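Local structure of uncharacterized protein (Kribbella flavida, 4LMI) at residues Ala12-Tyr17 with Ala79-Asn84; Glu46-Thr49 with Asp53-Arg56. The protein is of unknown function but, as a SnoaL-like member of the NTF2 clan, has been proposed to be a ketosteroid isomerase. All coordinates share one frame; numbering follows the deposited sequence. Where two conformers were deposited one is given.

Contact 1 (Ala12-Tyr17 with Ala79-Asn84)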
loop_
_atom_site.group_PDB
_atom_site.type_symbol
_atom_site.label_atom_id
_atom_site.label_comp_id
_atom_site.label_asym_id
_atom_site.label_seq_id
_atom_site.Cartn_x
_atom_site.Cartn_y
_atom_site.Cartn_z
ATOM N N ALA B 12 -15.554 -0.500 8.785
ATOM C CA ALA B 12 -15.671 -0.616 10.238
ATOM C C ALA B 12 -14.738 -1.699 10.772
ATOM O O ALA B 12 -14.091 -1.513 11.813
ATOM C CB ALA B 12 -17.117 -0.901 10.641
ATOM N N LEU B 13 -14.644 -2.818 10.048
ATOM C CA LEU B 13 -13.814 -3.926 10.495
ATOM C C LEU B 13 -12.317 -3.590 10.429
ATOM O O LEU B 13 -11.575 -3.908 11.361
ATOM C CB LEU B 13 -14.138 -5.212 9.722
ATOM C CG LEU B 13 -13.419 -6.489 10.181
ATOM C CD1 LEU B 13 -13.803 -6.871 11.605
ATOM C CD2 LEU B 13 -13.713 -7.639 9.232
ATOM N N ALA B 14 -11.888 -2.943 9.345
ATOM C CA ALA B 14 -10.487 -2.500 9.198
ATOM C C ALA B 14 -10.094 -1.530 10.307
ATOM O O ALA B 14 -8.984 -1.608 10.843
ATOM C CB ALA B 14 -10.260 -1.858 7.838
ATOM N N ARG B 15 -11.000 -0.612 10.643
ATOM C CA ARG B 15 -10.752 0.327 11.737
ATOM C C ARG B 15 -10.548 -0.424 13.058
ATOM O O ARG B 15 -9.595 -0.142 13.796
ATOM C CB ARG B 15 -11.878 1.375 11.841
ATOM C CG ARG B 15 -11.683 2.403 12.951
ATOM C CD ARG B 15 -10.460 3.287 12.719
ATOM N NE ARG B 15 -10.632 4.161 11.557
ATOM C CZ ARG B 15 -9.723 5.027 11.113
ATOM N NH1 ARG B 15 -8.552 5.148 11.731
ATOM N NH2 ARG B 15 -9.990 5.770 10.046
ATOM N N LYS B 16 -11.435 -1.380 13.339
ATOM C CA LYS B 16 -11.361 -2.191 14.558
ATOM C C LYS B 16 -10.094 -3.043 14.623
ATOM O O LYS B 16 -9.512 -3.218 15.697
ATOM C CB LYS B 16 -12.600 -3.080 14.694
ATOM C CG LYS B 16 -13.847 -2.332 15.125
ATOM C CD LYS B 16 -14.937 -3.284 15.594
ATOM C CE LYS B 16 -16.245 -2.549 15.845
ATOM N NZ LYS B 16 -16.830 -1.996 14.592
ATOM N N TYR B 17 -9.681 -3.573 13.475
ATOM C CA TYR B 17 -8.460 -4.385 13.380
ATOM C C TYR B 17 -7.256 -3.575 13.866
ATOM O O TYR B 17 -6.485 -4.035 14.718
ATOM C CB TYR B 17 -8.264 -4.880 11.942
ATOM C CG TYR B 17 -6.946 -5.570 11.668
ATOM C CD1 TYR B 17 -5.806 -4.829 11.348
ATOM C CD2 TYR B 17 -6.842 -6.963 11.691
ATOM C CE1 TYR B 17 -4.597 -5.451 11.086
ATOM C CE2 TYR B 17 -5.633 -7.597 11.425
ATOM C CZ TYR B 17 -4.518 -6.831 11.122
ATOM O OH TYR B 17 -3.317 -7.436 10.854
ATOM N N ALA B 79 -9.776 -3.876 2.023
ATOM C CA ALA B 79 -9.305 -2.623 2.614
ATOM C C ALA B 79 -7.822 -2.428 2.321
ATOM O O ALA B 79 -7.071 -3.398 2.197
ATOM C CB ALA B 79 -9.551 -2.607 4.121
ATOM N N ALA B 80 -7.412 -1.170 2.180
ATOM C CA ALA B 80 -5.991 -0.821 2.142
ATOM C C ALA B 80 -5.780 0.263 3.179
ATOM O O ALA B 80 -6.491 1.274 3.189
ATOM C CB ALA B 80 -5.582 -0.333 0.766
ATOM N N VAL B 81 -4.813 0.048 4.063
ATOM C CA VAL B 81 -4.607 0.942 5.191
ATOM C C VAL B 81 -3.129 1.283 5.263
ATOM O O VAL B 81 -2.278 0.391 5.225
ATOM C CB VAL B 81 -5.052 0.282 6.516
ATOM C CG1 VAL B 81 -4.903 1.246 7.687
ATOM C CG2 VAL B 81 -6.488 -0.237 6.424
ATOM N N SER B 82 -2.815 2.571 5.333
ATOM C CA SER B 82 -1.449 2.965 5.637
ATOM C C SER B 82 -1.384 3.419 7.082
ATOM O O SER B 82 -2.341 3.997 7.606
ATOM C CB SER B 82 -0.926 4.047 4.685
ATOM O OG SER B 82 -1.697 5.226 4.780
ATOM N N VAL B 83 -0.261 3.117 7.725
ATOM C CA VAL B 83 -0.020 3.509 9.105
ATOM C C VAL B 83 1.368 4.126 9.247
ATOM O O VAL B 83 2.310 3.744 8.533
ATOM C CB VAL B 83 -0.160 2.317 10.096
ATOM C CG1 VAL B 83 -1.562 1.718 10.044
ATOM C CG2 VAL B 83 0.891 1.240 9.824
ATOM N N ASN B 84 1.482 5.103 10.142
ATOM C CA ASN B 84 2.785 5.504 10.647
ATOM C C ASN B 84 3.128 4.635 11.842
ATOM O O ASN B 84 2.381 4.577 12.813
ATOM C CB ASN B 84 2.818 6.990 11.018
ATOM C CG ASN B 84 2.930 7.891 9.802
ATOM O OD1 ASN B 84 3.356 7.462 8.721
ATOM N ND2 ASN B 84 2.550 9.149 9.970
#

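Contact 2 (Glu46-Thr49 with Asp53-Arg56)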
loop_
_atom_site.group_PDB
_atom_site.type_symbol
_atom_site.label_atom_id
_atom_site.label_comp_id
_atom_site.label_asym_id
_atom_site.label_seq_id
_atom_site.Cartn_x
_atom_site.Cartn_y
_atom_site.Cartn_z
ATOM N N GLU B 46 7.452 -14.444 4.003
ATOM C CA GLU B 46 6.914 -15.117 5.178
ATOM C C GLU B 46 5.406 -15.206 5.092
ATOM O O GLU B 46 4.746 -14.288 4.593
ATOM C CB GLU B 46 7.283 -14.367 6.453
ATOM C CG GLU B 46 8.719 -14.552 6.895
ATOM C CD GLU B 46 9.064 -13.650 8.055
ATOM O OE1 GLU B 46 9.471 -14.176 9.108
ATOM O OE2 GLU B 46 8.921 -12.416 7.918
ATOM N N ARG B 47 4.872 -16.320 5.585
ATOM C CA ARG B 47 3.437 -16.521 5.692
ATOM C C ARG B 47 3.121 -17.100 7.060
ATOM O O ARG B 47 3.863 -17.946 7.570
ATOM C CB ARG B 47 2.944 -17.476 4.605
ATOM C CG ARG B 47 1.437 -17.714 4.606
ATOM C CD ARG B 47 1.089 -18.966 3.828
ATOM N NE ARG B 47 1.445 -18.837 2.425
ATOM C CZ ARG B 47 1.498 -19.848 1.561
ATOM N NH1 ARG B 47 1.229 -21.093 1.950
ATOM N NH2 ARG B 47 1.835 -19.610 0.304
ATOM N N ILE B 48 2.028 -16.636 7.656
ATOM C CA ILE B 48 1.479 -17.269 8.855
ATOM C C ILE B 48 0.046 -17.685 8.552
ATOM O O ILE B 48 -0.732 -16.886 8.020
ATOM C CB ILE B 48 1.523 -16.331 10.083
ATOM C CG1 ILE B 48 2.976 -15.938 10.390
ATOM C CG2 ILE B 48 0.881 -17.004 11.291
ATOM C CD1 ILE B 48 3.142 -14.793 11.363
ATOM N N THR B 49 -0.298 -18.935 8.867
ATOM C CA THR B 49 -1.651 -19.440 8.614
ATOM C C THR B 49 -2.353 -19.859 9.901
ATOM O O THR B 49 -1.770 -20.526 10.759
ATOM C CB THR B 49 -1.666 -20.635 7.633
ATOM O OG1 THR B 49 -0.808 -21.669 8.121
ATOM C CG2 THR B 49 -1.216 -20.213 6.243
ATOM N N ASP B 53 -1.706 -19.179 15.367
ATOM C CA ASP B 53 -0.324 -18.775 15.094
ATOM C C ASP B 53 -0.180 -17.276 14.863
ATOM O O ASP B 53 0.788 -16.669 15.317
ATOM C CB ASP B 53 0.264 -19.552 13.915
ATOM C CG ASP B 53 0.587 -20.994 14.266
ATOM O OD1 ASP B 53 0.471 -21.375 15.449
ATOM O OD2 ASP B 53 0.956 -21.754 13.350
ATOM N N TYR B 54 -1.150 -16.680 14.170
ATOM C CA TYR B 54 -1.092 -15.251 13.885
ATOM C C TYR B 54 -1.210 -14.436 15.173
ATOM O O TYR B 54 -0.471 -13.467 15.362
ATOM C CB TYR B 54 -2.126 -14.832 12.834
ATOM C CG TYR B 54 -2.002 -13.375 12.424
ATOM C CD1 TYR B 54 -0.777 -12.848 12.005
ATOM C CD2 TYR B 54 -3.106 -12.527 12.457
ATOM C CE1 TYR B 54 -0.657 -11.512 11.643
ATOM C CE2 TYR B 54 -3.001 -11.197 12.083
ATOM C CZ TYR B 54 -1.778 -10.694 11.677
ATOM O OH TYR B 54 -1.681 -9.371 11.316
ATOM N N LEU B 55 -2.099 -14.864 16.070
ATOM C CA LEU B 55 -2.257 -14.202 17.365
ATOM C C LEU B 55 -0.952 -14.266 18.161
ATOM O O LEU B 55 -0.491 -13.253 18.682
ATOM C CB LEU B 55 -3.424 -14.807 18.163
ATOM C CG LEU B 55 -3.727 -14.186 19.536
ATOM C CD1 LEU B 55 -4.048 -12.696 19.442
ATOM C CD2 LEU B 55 -4.848 -14.942 20.239
ATOM N N ARG B 56 -0.357 -15.454 18.227
ATOM C CA ARG B 56 0.928 -15.657 18.906
ATOM C C ARG B 56 2.034 -14.749 18.362
ATOM O O ARG B 56 2.781 -14.157 19.140
ATOM C CB ARG B 56 1.370 -17.119 18.820
ATOM C CG ARG B 56 0.563 -18.076 19.680
ATOM C CD ARG B 56 1.304 -19.387 19.891
ATOM N NE ARG B 56 2.342 -19.265 20.914
ATOM C CZ ARG B 56 3.253 -20.199 21.187
ATOM N NH1 ARG B 56 3.276 -21.341 20.508
ATOM N NH2 ARG B 56 4.150 -19.987 22.141
HETATM O O HOH W 1 -2.457 -21.081 13.539
#

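Contact 1 (Ala12-Tyr17 with Ala79-Asn84)
A14 presents its methyl group to two side chains on one face of the strand, A79 and V81. The nearer meeting is methyl against methyl, with A14 CB 3.9 Å from A79 CB. The second is looser: A14 CB lies 4.3 Å from V81 CG2. That branch of V81 stands beside its own backbone N because CG1 takes the position anti to the N (chi1 -177°), and it therefore leans back along the strand toward A79. The whole meeting is apolar and buried, and its small side chains let the backbones come close, with A14 CA 6.7 Å from A79 CA. The helix turn that carries A14 is held by its own i to i+4 bonds, such as Y17 N to L13 O at 2.9 Å. Main-chain bonds to L98 and V96 on strand 90-101 fix A79 and V81 in the sheet. Helix 6-22 thus lies on the inner face of the curved sheet: A14 also touches L98, L13 reaches V100 and V105, and R15 touches V69 and L72 of strand 65-75. A80, on the reverse face of strand 78-87, packs against A80 of the second subunit.

Contact 2 (Glu46-Thr49 with Asp53-Arg56)
I48 reaches from the strand to the helix with both ends of its branched side chain, and each end meets a different part of Y54. With CG1 beside the backbone N (chi1 -60°), CG2 takes the position anti to it and is pressed against the helix main chain, 3.5 Å from Y54 N and 3.7 Å from Y54 CA. The same methyl bridges two side-chain roots, lying 3.7 Å from D53 CB and 4.0 Å from Y54 CB. The longer branch goes to the ring instead: I48 CD1 sits at its edge, near the plane, 4.4 Å from Y54 CD1. The tyrosine ring therefore has isoleucine at its rim, while its hydroxyl extends past this contact to a probable hydrogen bond with Y17.

At the more open end the link is polar. T49 turns its side chain from the helix, but its carbonyl oxygen faces it and accepts from a water at 2.9 Å. That water in turn accepts from D53 N at 2.7 Å, bending through about 116° between the two. D53 belongs to the first turn of helix 51-59; T49 O is the carbonyl four residues before D53 N, too far for a direct helical bond, and the water is inserted between them. The carboxylate of D53 stays at the margin.

I48 is also bonded through its backbone to Y39 on strand 37-41, and L125 of the second subunit packs on both I48 and D53. The outermost strand of the sheet within this chain, which the second subunit extends by antiparallel pairing at E46 and R47, here turns sharply into a short helix that folds back over its end, part of the helical cover around the concave sheet in the cone-shaped alpha+beta fold of the NTF2 clan.

Overall arrangement
From the N terminus, helix 6-22 comes first, and contact 1 closes a long loop between 12-17 and 79-84, whose nearest ends are 62 residues apart. Contact 2 is nested within that loop: strand 46-49 turns almost at once into helix 51-59, closing a tight loop of its own. Both contacts rest on the same mixed sheet, strand 46-49 outermost within the chain, where the second subunit's strand continues the sheet, and strand 78-87 further across, with their centres about 18 Å apart. They are joined directly by Y17 OH and Y54 OH, 2.6 Å apart in a probable hydrogen bond that ties helix 6-22 to helix 51-59. The second subunit touches the strands of both.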